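Isoaspartyl dipeptidase (Fervidobacterium islandicum, PDB 7CDH) probably hydrolyses beta-aspartyl (isoaspartyl) dipeptides as a two-zinc M38 metallopeptidase of the amidohydrolase family, a role linked to the repair of damaged proteins. Local coordinates at residues V62-G66 and T77-K81; V90-C96 and L121-Y126; G190-V196 and H219-M225; I282-G288 and V304-V310. All coordinates share one frame; numbering follows the deposited sequence.

Contact 1: residues V62-G66 and T77-K81. With ZN (zinc ion), chain L.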
loop_
_atom_site.group_PDB
_atom_site.type_symbol
_atom_site.label_atom_id
_atom_site.label_comp_id
_atom_site.label_asym_id
_atom_site.label_seq_id
_atom_site.Cartn_x
_atom_site.Cartn_y
_atom_site.Cartn_z
ATOM N N VAL A 62 -31.138 -0.399 13.408
ATOM C CA VAL A 62 -30.995 0.884 14.166
ATOM C C VAL A 62 -29.658 1.564 13.850
ATOM O O VAL A 62 -28.616 0.925 13.890
ATOM C CB VAL A 62 -31.136 0.652 15.673
ATOM C CG1 VAL A 62 -31.044 1.950 16.442
ATOM C CG2 VAL A 62 -32.440 -0.051 15.973
ATOM N N HIS A 63 -29.696 2.848 13.528
ATOM C CA HIS A 63 -28.477 3.663 13.347
ATOM C C HIS A 63 -28.018 4.088 14.721
ATOM O O HIS A 63 -28.212 5.223 15.013
ATOM C CB HIS A 63 -28.740 4.813 12.384
ATOM C CG HIS A 63 -29.054 4.298 11.022
ATOM N ND1 HIS A 63 -28.101 3.746 10.218
ATOM C CD2 HIS A 63 -30.218 4.190 10.343
ATOM C CE1 HIS A 63 -28.651 3.364 9.069
ATOM N NE2 HIS A 63 -29.951 3.621 9.118
ATOM N N ILE A 64 -27.458 3.170 15.510
ATOM C CA ILE A 64 -27.103 3.421 16.927
ATOM C C ILE A 64 -26.114 4.598 17.078
ATOM O O ILE A 64 -26.144 5.255 18.171
ATOM C CB ILE A 64 -26.586 2.140 17.585
ATOM C CG1 ILE A 64 -25.284 1.597 16.990
ATOM C CG2 ILE A 64 -27.683 1.095 17.579
ATOM C CD1 ILE A 64 -24.753 0.352 17.756
ATOM N N THR A 65 -25.273 4.901 16.081
ATOM C CA THR A 65 -24.273 5.998 16.214
ATOM C C THR A 65 -24.830 7.327 15.697
ATOM O O THR A 65 -24.158 8.345 15.852
ATOM C CB THR A 65 -22.950 5.700 15.512
ATOM O OG1 THR A 65 -23.167 5.693 14.109
ATOM C CG2 THR A 65 -22.334 4.414 15.993
ATOM N N GLY A 66 -26.036 7.335 15.165
ATOM C CA GLY A 66 -26.588 8.484 14.441
ATOM C C GLY A 66 -26.504 8.243 12.959
ATOM O O GLY A 66 -25.701 7.414 12.536
ATOM N N THR A 77 -27.886 13.104 12.601
ATOM C CA THR A 77 -28.768 12.891 13.767
ATOM C C THR A 77 -27.939 12.428 14.950
ATOM O O THR A 77 -26.840 11.906 14.795
ATOM C CB THR A 77 -29.882 11.892 13.445
ATOM O OG1 THR A 77 -29.194 10.668 13.210
ATOM C CG2 THR A 77 -30.747 12.322 12.280
ATOM N N PRO A 78 -28.465 12.600 16.176
ATOM C CA PRO A 78 -27.751 12.167 17.363
ATOM C C PRO A 78 -27.697 10.636 17.469
ATOM O O PRO A 78 -28.432 9.961 16.796
ATOM C CB PRO A 78 -28.500 12.815 18.543
ATOM C CG PRO A 78 -29.803 13.349 17.995
ATOM C CD PRO A 78 -29.725 13.294 16.482
ATOM N N GLU A 79 -26.814 10.141 18.334
ATOM C CA GLU A 79 -26.665 8.704 18.628
ATOM C C GLU A 79 -27.885 8.241 19.445
ATOM O O GLU A 79 -28.634 9.069 19.925
ATOM C CB GLU A 79 -25.274 8.447 19.219
ATOM C CG GLU A 79 -25.072 8.801 20.676
ATOM C CD GLU A 79 -23.775 8.260 21.278
ATOM O OE1 GLU A 79 -23.080 7.499 20.587
ATOM O OE2 GLU A 79 -23.458 8.577 22.444
ATOM N N LEU A 80 -28.131 6.939 19.487
ATOM C CA LEU A 80 -29.247 6.320 20.231
ATOM C C LEU A 80 -28.997 6.501 21.714
ATOM O O LEU A 80 -27.847 6.298 22.122
ATOM C CB LEU A 80 -29.249 4.830 19.912
ATOM C CG LEU A 80 -30.364 4.051 20.587
ATOM C CD1 LEU A 80 -31.705 4.436 19.989
ATOM C CD2 LEU A 80 -30.127 2.565 20.459
ATOM N N LYS A 81 -30.024 6.792 22.510
ATOM C CA LYS A 81 -29.878 6.746 23.996
ATOM C C LYS A 81 -30.396 5.381 24.469
ATOM O O LYS A 81 -31.448 4.964 23.973
ATOM C CB LYS A 81 -30.638 7.888 24.668
ATOM C CG LYS A 81 -30.713 9.210 23.910
ATOM C CD LYS A 81 -29.819 10.311 24.482
ATOM C CE LYS A 81 -30.474 11.168 25.547
ATOM N NZ LYS A 81 -31.828 11.624 25.144
HETATM ZN ZN ZN L . -31.480 2.542 7.726
#
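The peptide carbonyl of Ile64 is the flat group on which the two segments join: Leu80 N approaches Ile64 O from above the carbonyl plane, 40° out of it, and makes a nearly straight hydrogen bond of 2.9 Å (172° at the hydrogen). Glu79 CB rests against the same oxygen at 3.5 Å. The imidazole of His63 is held at its rim, with NE2 bound to the zinc ion at 2.3 Å, ND1 hydrogen-bonded to Cys96 O, and the ring of His61 meeting it at about a right angle. His61 and His63 form the His-X-His motif of amidohydrolases, and His63 is the centre of an inverse gamma turn. Gly66 passes close beside Thr77 and Pro78, its CA making CH···O contacts with Thr77 O (3.4 Å) and Pro78 O (3.3 Å), and its backbone angles would jam a CB against the carbonyl before it. With CG anti to the backbone N (chi1 -179°), Leu80 sends CD2 back over the first segment, 4.1 Å from Ile64 CG2 and 4.2 Å from Val62 CG1, the valine crossing it at about a right angle. Thr77 OG1 lies beside Gly66 and is hydrogen-bonded to Gln287 O. Ile64 packs on Leu109 and Ala113 of helix 106-118 and, with Val62, on Val93 of strand 90-95, while Lys81 occupies the N-cap position of helix 82-86 and Phe385 of the second subunit covers Thr77 and Pro78.

Contact 2: residues V90-C96 and L121-Y126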
loop_
_atom_site.group_PDB
_atom_site.type_symbol
_atom_site.label_atom_id
_atom_site.label_comp_id
_atom_site.label_asym_id
_atom_site.label_seq_id
_atom_site.Cartn_x
_atom_site.Cartn_y
_atom_site.Cartn_z
ATOM N N VAL A 90 -37.359 -2.419 23.618
ATOM C CA VAL A 90 -36.300 -3.008 22.748
ATOM C C VAL A 90 -35.107 -3.434 23.602
ATOM O O VAL A 90 -34.466 -2.563 24.184
ATOM C CB VAL A 90 -35.896 -1.989 21.679
ATOM C CG1 VAL A 90 -34.745 -2.515 20.842
ATOM C CG2 VAL A 90 -37.103 -1.628 20.814
ATOM N N THR A 91 -34.835 -4.731 23.683
ATOM C CA THR A 91 -33.737 -5.308 24.497
ATOM C C THR A 91 -32.600 -5.778 23.575
ATOM O O THR A 91 -31.540 -6.161 24.062
ATOM C CB THR A 91 -34.251 -6.469 25.375
ATOM O OG1 THR A 91 -34.986 -7.417 24.598
ATOM C CG2 THR A 91 -35.130 -5.989 26.502
ATOM N N THR A 92 -32.837 -5.855 22.282
ATOM C CA THR A 92 -31.808 -6.270 21.329
ATOM C C THR A 92 -31.884 -5.332 20.145
ATOM O O THR A 92 -33.004 -5.034 19.676
ATOM C CB THR A 92 -31.930 -7.727 20.904
ATOM O OG1 THR A 92 -31.731 -8.543 22.060
ATOM C CG2 THR A 92 -30.920 -8.085 19.834
ATOM N N VAL A 93 -30.712 -4.875 19.714
ATOM C CA VAL A 93 -30.552 -3.908 18.602
ATOM C C VAL A 93 -29.473 -4.449 17.673
ATOM O O VAL A 93 -28.534 -5.058 18.136
ATOM C CB VAL A 93 -30.243 -2.544 19.234
ATOM C CG1 VAL A 93 -29.249 -1.721 18.462
ATOM C CG2 VAL A 93 -31.530 -1.769 19.446
ATOM N N VAL A 94 -29.670 -4.289 16.385
ATOM C CA VAL A 94 -28.660 -4.560 15.340
ATOM C C VAL A 94 -28.374 -3.224 14.688
ATOM O O VAL A 94 -29.330 -2.645 14.081
ATOM C CB VAL A 94 -29.117 -5.602 14.317
ATOM C CG1 VAL A 94 -27.940 -5.996 13.447
ATOM C CG2 VAL A 94 -29.681 -6.844 14.978
ATOM N N GLY A 95 -27.133 -2.752 14.876
ATOM C CA GLY A 95 -26.662 -1.414 14.458
ATOM C C GLY A 95 -25.985 -1.482 13.110
ATOM O O GLY A 95 -25.205 -2.423 12.875
ATOM N N CYS A 96 -26.257 -0.522 12.241
ATOM C CA CYS A 96 -25.546 -0.377 10.961
ATOM C C CYS A 96 -25.238 1.094 10.681
ATOM O O CYS A 96 -25.773 1.978 11.403
ATOM C CB CYS A 96 -26.397 -0.959 9.850
ATOM S SG CYS A 96 -28.023 -0.174 9.728
ATOM N N LEU A 121 -28.071 -3.645 27.391
ATOM C CA LEU A 121 -28.677 -3.991 26.078
ATOM C C LEU A 121 -27.912 -5.171 25.452
ATOM O O LEU A 121 -26.876 -5.569 25.984
ATOM C CB LEU A 121 -28.622 -2.735 25.222
ATOM C CG LEU A 121 -29.785 -2.517 24.280
ATOM C CD1 LEU A 121 -31.086 -2.422 25.056
ATOM C CD2 LEU A 121 -29.545 -1.270 23.436
ATOM N N ASN A 122 -28.475 -5.795 24.420
ATOM C CA ASN A 122 -27.838 -6.854 23.589
ATOM C C ASN A 122 -27.687 -6.231 22.215
ATOM O O ASN A 122 -28.719 -5.632 21.736
ATOM C CB ASN A 122 -28.704 -8.110 23.428
ATOM C CG ASN A 122 -29.195 -8.654 24.752
ATOM O OD1 ASN A 122 -28.517 -9.471 25.387
ATOM N ND2 ASN A 122 -30.365 -8.206 25.165
ATOM N N THR A 123 -26.486 -6.288 21.638
ATOM C CA THR A 123 -26.154 -5.519 20.411
ATOM C C THR A 123 -25.378 -6.389 19.436
ATOM O O THR A 123 -24.511 -7.162 19.883
ATOM C CB THR A 123 -25.290 -4.299 20.736
ATOM O OG1 THR A 123 -24.065 -4.777 21.313
ATOM C CG2 THR A 123 -25.983 -3.402 21.715
ATOM N N PHE A 124 -25.636 -6.175 18.154
ATOM C CA PHE A 124 -24.872 -6.761 17.038
ATOM C C PHE A 124 -24.753 -5.658 16.007
ATOM O O PHE A 124 -25.526 -4.688 16.047
ATOM C CB PHE A 124 -25.542 -8.017 16.478
ATOM C CG PHE A 124 -25.869 -9.022 17.550
ATOM C CD1 PHE A 124 -27.042 -8.924 18.266
ATOM C CD2 PHE A 124 -24.950 -9.994 17.915
ATOM C CE1 PHE A 124 -27.290 -9.770 19.336
ATOM C CE2 PHE A 124 -25.239 -10.901 18.921
ATOM C CZ PHE A 124 -26.396 -10.772 19.647
ATOM N N ILE A 125 -23.796 -5.796 15.106
ATOM C CA ILE A 125 -23.599 -4.744 14.087
ATOM C C ILE A 125 -23.454 -5.441 12.745
ATOM O O ILE A 125 -23.103 -6.606 12.716
ATOM C CB ILE A 125 -22.397 -3.855 14.466
ATOM C CG1 ILE A 125 -21.071 -4.606 14.421
ATOM C CG2 ILE A 125 -22.611 -3.241 15.845
ATOM C CD1 ILE A 125 -19.883 -3.708 14.503
ATOM N N TYR A 126 -23.715 -4.699 11.695
ATOM C CA TYR A 126 -23.217 -4.961 10.337
ATOM C C TYR A 126 -21.877 -4.256 10.142
ATOM O O TYR A 126 -21.614 -3.231 10.767
ATOM C CB TYR A 126 -24.215 -4.402 9.331
ATOM C CG TYR A 126 -25.587 -5.022 9.357
ATOM C CD1 TYR A 126 -25.859 -6.141 8.610
ATOM C CD2 TYR A 126 -26.630 -4.451 10.051
ATOM C CE1 TYR A 126 -27.130 -6.685 8.560
ATOM C CE2 TYR A 126 -27.906 -4.976 10.015
ATOM C CZ TYR A 126 -28.155 -6.096 9.259
ATOM O OH TYR A 126 -29.387 -6.646 9.176
#
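Val94 and Tyr126 meet at the apolar centre of a beta-alpha-beta unit, in which strand 90-95 runs parallel to strand 122-127 after a crossover through helix 106-118, the repeating element of the TIM barrel. Val94 CG1, placed anti to its own backbone N (chi1 -170°), reaches obliquely to Tyr126 CE2 at 3.6 Å, and Cys96 CB comes to CD2 of the same tyrosine ring. Further along this face Thr92 CG2 lies at the edge of the Phe124 ring, near its plane, 4.0 Å from CE1. Ile152 of strand 151-159 touches Val94, Phe124 and Tyr126, whereas Thr123 and Ile125 on the reverse face pack on helix 106-118. Between the two layers run the backbone bonds of a parallel pair, Val93 N to Asn122 O, Phe124 N to Val93 O, Gly95 N to Phe124 O and Tyr126 N to Gly95 O, all between 2.8 and 3.1 Å. The polar edge lies at the start of the strands, where Thr91 O is gripped from opposite faces of its carbonyl plane, by Asn122 N at 3.1 Å and by Asn122 ND2 at 2.6 Å. The Asn122 amide also has weak bonds to Ser369 OG through ND2 and to Lys343 NZ through OD1. A leucine in place of Asn122 would probably leave Thr91 O with a single donor from this strand and Lys343 without this acceptor. In the bond from ND2, Thr91 O lies in the amide plane of Asn122, 10° out of it.

Contact 3: residues G190-V196 and H219-M225. With ZN (zinc ion), chain K.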
loop_
_atom_site.group_PDB
_atom_site.type_symbol
_atom_site.label_atom_id
_atom_site.label_comp_id
_atom_site.label_asym_id
_atom_site.label_seq_id
_atom_site.Cartn_x
_atom_site.Cartn_y
_atom_site.Cartn_z
ATOM N N GLY A 190 -24.645 -14.587 8.657
ATOM C CA GLY A 190 -24.120 -13.967 7.435
ATOM C C GLY A 190 -25.205 -13.275 6.641
ATOM O O GLY A 190 -25.498 -13.735 5.548
ATOM N N ILE A 191 -25.775 -12.199 7.169
ATOM C CA ILE A 191 -26.929 -11.504 6.539
ATOM C C ILE A 191 -26.386 -10.412 5.615
ATOM O O ILE A 191 -25.404 -9.764 5.968
ATOM C CB ILE A 191 -27.861 -10.941 7.629
ATOM C CG1 ILE A 191 -28.413 -12.054 8.529
ATOM C CG2 ILE A 191 -28.969 -10.099 7.019
ATOM C CD1 ILE A 191 -28.897 -13.290 7.775
ATOM N N VAL A 192 -26.934 -10.288 4.422
ATOM C CA VAL A 192 -26.820 -9.051 3.614
ATOM C C VAL A 192 -28.145 -8.314 3.809
ATOM O O VAL A 192 -29.151 -8.886 3.462
ATOM C CB VAL A 192 -26.538 -9.341 2.128
ATOM C CG1 VAL A 192 -26.373 -8.059 1.322
ATOM C CG2 VAL A 192 -25.327 -10.242 1.974
ATOM N N ASN A 193 -28.106 -7.110 4.380
ATOM C CA ASN A 193 -29.266 -6.212 4.543
ATOM C C ASN A 193 -29.231 -5.232 3.369
ATOM O O ASN A 193 -28.216 -4.510 3.205
ATOM C CB ASN A 193 -29.245 -5.575 5.930
ATOM C CG ASN A 193 -30.365 -4.588 6.184
ATOM O OD1 ASN A 193 -30.132 -3.519 6.728
ATOM N ND2 ASN A 193 -31.586 -4.964 5.871
ATOM N N PHE A 194 -30.276 -5.247 2.543
ATOM C CA PHE A 194 -30.416 -4.345 1.376
ATOM C C PHE A 194 -31.329 -3.204 1.789
ATOM O O PHE A 194 -32.468 -3.485 2.186
ATOM C CB PHE A 194 -31.000 -5.072 0.168
ATOM C CG PHE A 194 -30.088 -6.127 -0.376
ATOM C CD1 PHE A 194 -29.001 -5.787 -1.157
ATOM C CD2 PHE A 194 -30.280 -7.454 -0.061
ATOM C CE1 PHE A 194 -28.145 -6.763 -1.638
ATOM C CE2 PHE A 194 -29.413 -8.430 -0.535
ATOM C CZ PHE A 194 -28.353 -8.079 -1.327
ATOM N N HIS A 195 -30.819 -1.973 1.742
ATOM C CA HIS A 195 -31.677 -0.777 1.664
ATOM C C HIS A 195 -32.307 -0.749 0.276
ATOM O O HIS A 195 -31.572 -0.603 -0.716
ATOM C CB HIS A 195 -30.894 0.491 1.947
ATOM C CG HIS A 195 -31.647 1.718 1.585
ATOM N ND1 HIS A 195 -32.342 2.442 2.526
ATOM C CD2 HIS A 195 -31.863 2.305 0.383
ATOM C CE1 HIS A 195 -32.932 3.460 1.911
ATOM N NE2 HIS A 195 -32.649 3.410 0.587
ATOM N N VAL A 196 -33.626 -0.887 0.201
ATOM C CA VAL A 196 -34.306 -0.826 -1.114
ATOM C C VAL A 196 -34.990 0.524 -1.252
ATOM O O VAL A 196 -35.876 0.829 -0.452
ATOM C CB VAL A 196 -35.309 -1.965 -1.326
ATOM C CG1 VAL A 196 -35.861 -1.893 -2.740
ATOM C CG2 VAL A 196 -34.684 -3.322 -1.050
ATOM N N HIS A 219 -29.955 -15.551 3.401
ATOM C CA HIS A 219 -28.916 -14.533 3.646
ATOM C C HIS A 219 -29.407 -13.163 3.181
ATOM O O HIS A 219 -28.715 -12.203 3.475
ATOM C CB HIS A 219 -27.624 -14.914 2.925
ATOM C CG HIS A 219 -27.042 -16.199 3.398
ATOM N ND1 HIS A 219 -26.421 -16.317 4.642
ATOM C CD2 HIS A 219 -26.989 -17.416 2.804
ATOM C CE1 HIS A 219 -26.002 -17.563 4.789
ATOM N NE2 HIS A 219 -26.355 -18.264 3.674
ATOM N N LEU A 220 -30.501 -13.094 2.420
ATOM C CA LEU A 220 -30.911 -11.877 1.679
ATOM C C LEU A 220 -32.101 -11.277 2.402
ATOM O O LEU A 220 -33.147 -11.888 2.428
ATOM C CB LEU A 220 -31.267 -12.209 0.235
ATOM C CG LEU A 220 -30.266 -13.067 -0.538
ATOM C CD1 LEU A 220 -30.801 -13.356 -1.938
ATOM C CD2 LEU A 220 -28.874 -12.428 -0.603
ATOM N N TYR A 221 -31.913 -10.096 2.953
ATOM C CA TYR A 221 -32.811 -9.501 3.946
ATOM C C TYR A 221 -33.044 -8.077 3.511
ATOM O O TYR A 221 -32.364 -7.189 3.986
ATOM C CB TYR A 221 -32.118 -9.577 5.295
ATOM C CG TYR A 221 -32.949 -9.144 6.468
ATOM C CD1 TYR A 221 -34.241 -9.614 6.658
ATOM C CD2 TYR A 221 -32.412 -8.317 7.431
ATOM C CE1 TYR A 221 -34.986 -9.250 7.772
ATOM C CE2 TYR A 221 -33.143 -7.938 8.543
ATOM C CZ TYR A 221 -34.433 -8.401 8.715
ATOM O OH TYR A 221 -35.107 -8.037 9.842
ATOM N N PRO A 222 -33.948 -7.831 2.546
ATOM C CA PRO A 222 -34.264 -6.465 2.124
ATOM C C PRO A 222 -35.107 -5.726 3.169
ATOM O O PRO A 222 -35.892 -6.374 3.769
ATOM C CB PRO A 222 -35.068 -6.689 0.848
ATOM C CG PRO A 222 -35.774 -8.001 1.092
ATOM C CD PRO A 222 -34.725 -8.837 1.808
ATOM N N THR A 223 -34.956 -4.407 3.318
ATOM C CA THR A 223 -35.801 -3.576 4.216
ATOM C C THR A 223 -36.520 -2.506 3.378
ATOM O O THR A 223 -36.299 -2.474 2.157
ATOM C CB THR A 223 -34.985 -3.040 5.407
ATOM O OG1 THR A 223 -35.889 -2.368 6.294
ATOM C CG2 THR A 223 -33.867 -2.107 5.001
ATOM N N HIS A 224 -37.351 -1.675 4.019
ATOM C CA HIS A 224 -38.226 -0.660 3.372
ATOM C C HIS A 224 -39.180 -1.346 2.402
ATOM O O HIS A 224 -39.548 -0.761 1.428
ATOM C CB HIS A 224 -37.411 0.431 2.658
ATOM C CG HIS A 224 -36.350 0.946 3.556
ATOM N ND1 HIS A 224 -36.637 1.349 4.841
ATOM C CD2 HIS A 224 -35.016 1.022 3.409
ATOM C CE1 HIS A 224 -35.523 1.662 5.456
ATOM N NE2 HIS A 224 -34.523 1.474 4.599
ATOM N N MET A 225 -39.545 -2.574 2.685
ATOM C CA MET A 225 -40.356 -3.402 1.765
ATOM C C MET A 225 -41.855 -3.066 1.862
ATOM O O MET A 225 -42.560 -3.570 1.030
ATOM C CB MET A 225 -40.077 -4.872 2.055
ATOM C CG MET A 225 -38.678 -5.230 1.595
ATOM S SD MET A 225 -38.381 -4.889 -0.160
ATOM C CE MET A 225 -39.457 -6.107 -0.915
HETATM ZN ZN ZN K . -32.371 2.363 4.640
#
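Metal bonds join His195, on strand 191-196, to His224, which follows the parallel strand 220-223 of the barrel: His195 ND1 holds the zinc ion at 2.1 Å and His224 NE2 at 2.3 Å, with Glu156 as third protein ligand. The two imidazoles meet obliquely, their planes at 66°. Among the hydrogen bonds, Tyr221 O takes two donors from opposite faces of its plane, Asn193 ND2 at 3.0 Å and Phe194 N at 3.2 Å; the asparagine gets there with CG anti to its backbone N (chi1 178°). Val192 N to His219 O and Thr223 N to Phe194 O are routine backbone bonds of the parallel pair. At the far end His219 ND1 comes down on Gly190 O from 37° above the carbonyl plane, 2.9 Å away. Losing this imidazole to an alanine would probably deprive Gly190 O of this donor and leave a gap beside the glycine. Apolar contacts complete the pairing: Leu220 CD2 sits at the edge of the Phe194 ring, 4.0 Å from CE2, Ile191 CG2 lies 3.6 Å from Tyr221 CB, and Val196 lies alongside Pro222. With His195 NE2 bonded to Asp161 and His224 ND1 to Thr248, each of the two histidines is held through both ring nitrogens, which probably limits rotation of the rings.

Contact 4: residues I282-G288 and V304-V310; sequences ISSDGQG and VGSVSAV. With ZN (zinc ion), chain L.
The loop leaving strand 280-283, the last strand of the barrel, carries the aspartate metal ligand of the amidohydrolase site and is laced to the segment leading into helix 309-318. Asp285 OD1 binds the zinc ion at 2.4 Å, beside His61, His63 and Glu156, and the residue opens a type II turn ending at Gly288. Two backbone bonds tie this turn to Gly305: Gln287 N gives to Gly305 O at 2.8 Å, and Gly305 N to Gly288 O at 3.2 Å, each donor standing well above the carbonyl plane it meets. Gly305 CA also makes a CH···O contact with Asp285 O (3.5 Å), and a CB there would probably collide with that oxygen. Ser284 presents CB to the backbone of Ser306 and Val307, with OG 3.7 Å from Val307 CG1; its hydroxyl is hydrogen-bonded to Asp59. Ile282 CD1 reaches 4.4 Å to Val310 CG1 on the first turn of the helix. Gln287, bent at chi2 (-52°), curls its amide back beside Val304 and Gly305, while NE2 is hydrogen-bonded to Pro78 O of the 77-81 loop. Its OE1 accepts from a water at 2.8 Å, and that water accepts from Val307 N at 2.8 Å.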
loop_
_atom_site.group_PDB
_atom_site.type_symbol
_atom_site.label_atom_id
_atom_site.label_comp_id
_atom_site.label_asym_id
_atom_site.label_seq_id
_atom_site.Cartn_x
_atom_site.Cartn_y
_atom_site.Cartn_z
ATOM N N ILE A 282 -40.319 -6.216 11.391
ATOM C CA ILE A 282 -40.305 -4.734 11.368
ATOM C C ILE A 282 -39.051 -4.198 12.082
ATOM O O ILE A 282 -38.446 -4.902 12.960
ATOM C CB ILE A 282 -41.605 -4.184 11.976
ATOM C CG1 ILE A 282 -41.766 -4.582 13.442
ATOM C CG2 ILE A 282 -42.789 -4.608 11.119
ATOM C CD1 ILE A 282 -42.822 -3.777 14.169
ATOM N N SER A 283 -38.691 -2.963 11.731
ATOM C CA SER A 283 -37.535 -2.237 12.317
ATOM C C SER A 283 -37.845 -0.737 12.411
ATOM O O SER A 283 -38.601 -0.208 11.562
ATOM C CB SER A 283 -36.298 -2.519 11.504
ATOM O OG SER A 283 -36.397 -1.951 10.203
ATOM N N SER A 284 -37.277 -0.055 13.398
ATOM C CA SER A 284 -37.532 1.396 13.617
ATOM C C SER A 284 -36.846 2.198 12.534
ATOM O O SER A 284 -37.411 3.250 12.117
ATOM C CB SER A 284 -37.057 1.851 14.945
ATOM O OG SER A 284 -35.723 1.422 15.172
ATOM N N ASP A 285 -35.668 1.736 12.113
ATOM C CA ASP A 285 -34.687 2.605 11.421
ATOM C C ASP A 285 -34.346 3.767 12.368
ATOM O O ASP A 285 -34.347 4.932 11.936
ATOM C CB ASP A 285 -35.267 3.101 10.098
ATOM C CG ASP A 285 -34.189 3.417 9.091
ATOM O OD1 ASP A 285 -33.049 3.111 9.408
ATOM O OD2 ASP A 285 -34.504 3.908 7.980
ATOM N N GLY A 286 -34.171 3.457 13.646
ATOM C CA GLY A 286 -34.042 4.471 14.698
ATOM C C GLY A 286 -32.830 5.343 14.449
ATOM O O GLY A 286 -31.821 4.772 14.030
ATOM N N GLN A 287 -32.946 6.650 14.732
ATOM C CA GLN A 287 -31.935 7.722 14.470
ATOM C C GLN A 287 -31.754 7.949 12.958
ATOM O O GLN A 287 -30.947 8.808 12.585
ATOM C CB GLN A 287 -30.613 7.399 15.159
ATOM C CG GLN A 287 -30.817 6.988 16.600
ATOM C CD GLN A 287 -31.659 7.994 17.352
ATOM O OE1 GLN A 287 -32.703 7.680 17.921
ATOM N NE2 GLN A 287 -31.213 9.234 17.345
ATOM N N GLY A 288 -32.465 7.201 12.112
ATOM C CA GLY A 288 -32.458 7.411 10.658
ATOM C C GLY A 288 -32.994 8.791 10.321
ATOM O O GLY A 288 -33.551 9.451 11.234
ATOM N N VAL A 304 -36.617 11.940 12.203
ATOM C CA VAL A 304 -35.713 10.954 12.895
ATOM C C VAL A 304 -36.482 9.680 13.322
ATOM O O VAL A 304 -37.353 9.757 14.173
ATOM C CB VAL A 304 -35.041 11.591 14.140
ATOM C CG1 VAL A 304 -33.861 10.774 14.640
ATOM C CG2 VAL A 304 -34.624 13.040 13.921
ATOM N N GLY A 305 -36.097 8.503 12.838
ATOM C CA GLY A 305 -36.568 7.230 13.406
ATOM C C GLY A 305 -36.464 7.222 14.932
ATOM O O GLY A 305 -35.431 7.645 15.455
ATOM N N SER A 306 -37.491 6.704 15.625
ATOM C CA SER A 306 -37.457 6.331 17.064
ATOM C C SER A 306 -37.616 4.811 17.195
ATOM O O SER A 306 -38.413 4.262 16.456
ATOM C CB SER A 306 -38.506 7.065 17.872
ATOM O OG SER A 306 -38.265 6.880 19.277
ATOM N N VAL A 307 -36.864 4.185 18.093
ATOM C CA VAL A 307 -37.029 2.757 18.450
ATOM C C VAL A 307 -38.428 2.554 19.076
ATOM O O VAL A 307 -38.904 1.395 19.076
ATOM C CB VAL A 307 -35.909 2.236 19.366
ATOM C CG1 VAL A 307 -34.583 2.203 18.644
ATOM C CG2 VAL A 307 -35.800 3.039 20.640
ATOM N N SER A 308 -39.070 3.623 19.565
ATOM C CA SER A 308 -40.481 3.605 20.040
ATOM C C SER A 308 -41.417 3.116 18.913
ATOM O O SER A 308 -42.492 2.528 19.221
ATOM C CB SER A 308 -40.906 4.949 20.602
ATOM O OG SER A 308 -41.218 5.871 19.565
ATOM N N ALA A 309 -41.017 3.263 17.654
ATOM C CA ALA A 309 -41.851 2.811 16.529
ATOM C C ALA A 309 -42.202 1.316 16.646
ATOM O O ALA A 309 -43.207 0.914 16.051
ATOM C CB ALA A 309 -41.164 3.092 15.227
ATOM N N VAL A 310 -41.428 0.500 17.348
ATOM C CA VAL A 310 -41.616 -0.967 17.243
ATOM C C VAL A 310 -42.881 -1.353 18.031
ATOM O O VAL A 310 -43.773 -2.042 17.476
ATOM C CB VAL A 310 -40.372 -1.740 17.698
ATOM C CG1 VAL A 310 -40.715 -3.192 17.994
ATOM C CG2 VAL A 310 -39.273 -1.665 16.642
HETATM ZN ZN ZN L . -31.480 2.542 7.726
HETATM O O HOH W 1 -34.729 5.970 18.707
#

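From the N terminus the four contacts follow in series, none lying within or crossing another. Contact 1 closes the short loop between strand 61-62 and helix 82-86; contact 2 closes the beta-alpha-beta unit that comes next, and contact 3 a later unit of the same kind farther round the barrel. Contact 4 closes the partly unmodelled loop between strand 280-283 and helix 309-318. Contacts 1 and 4 share a zinc ion and are tied by a probable hydrogen bond from His63 N to Gly286 O. Val62 N reaches Val94 O to join contacts 1 and 2, Tyr126 OH packs on Asn193 of contact 3, and His224 meets Asp285, linking the two metal positions.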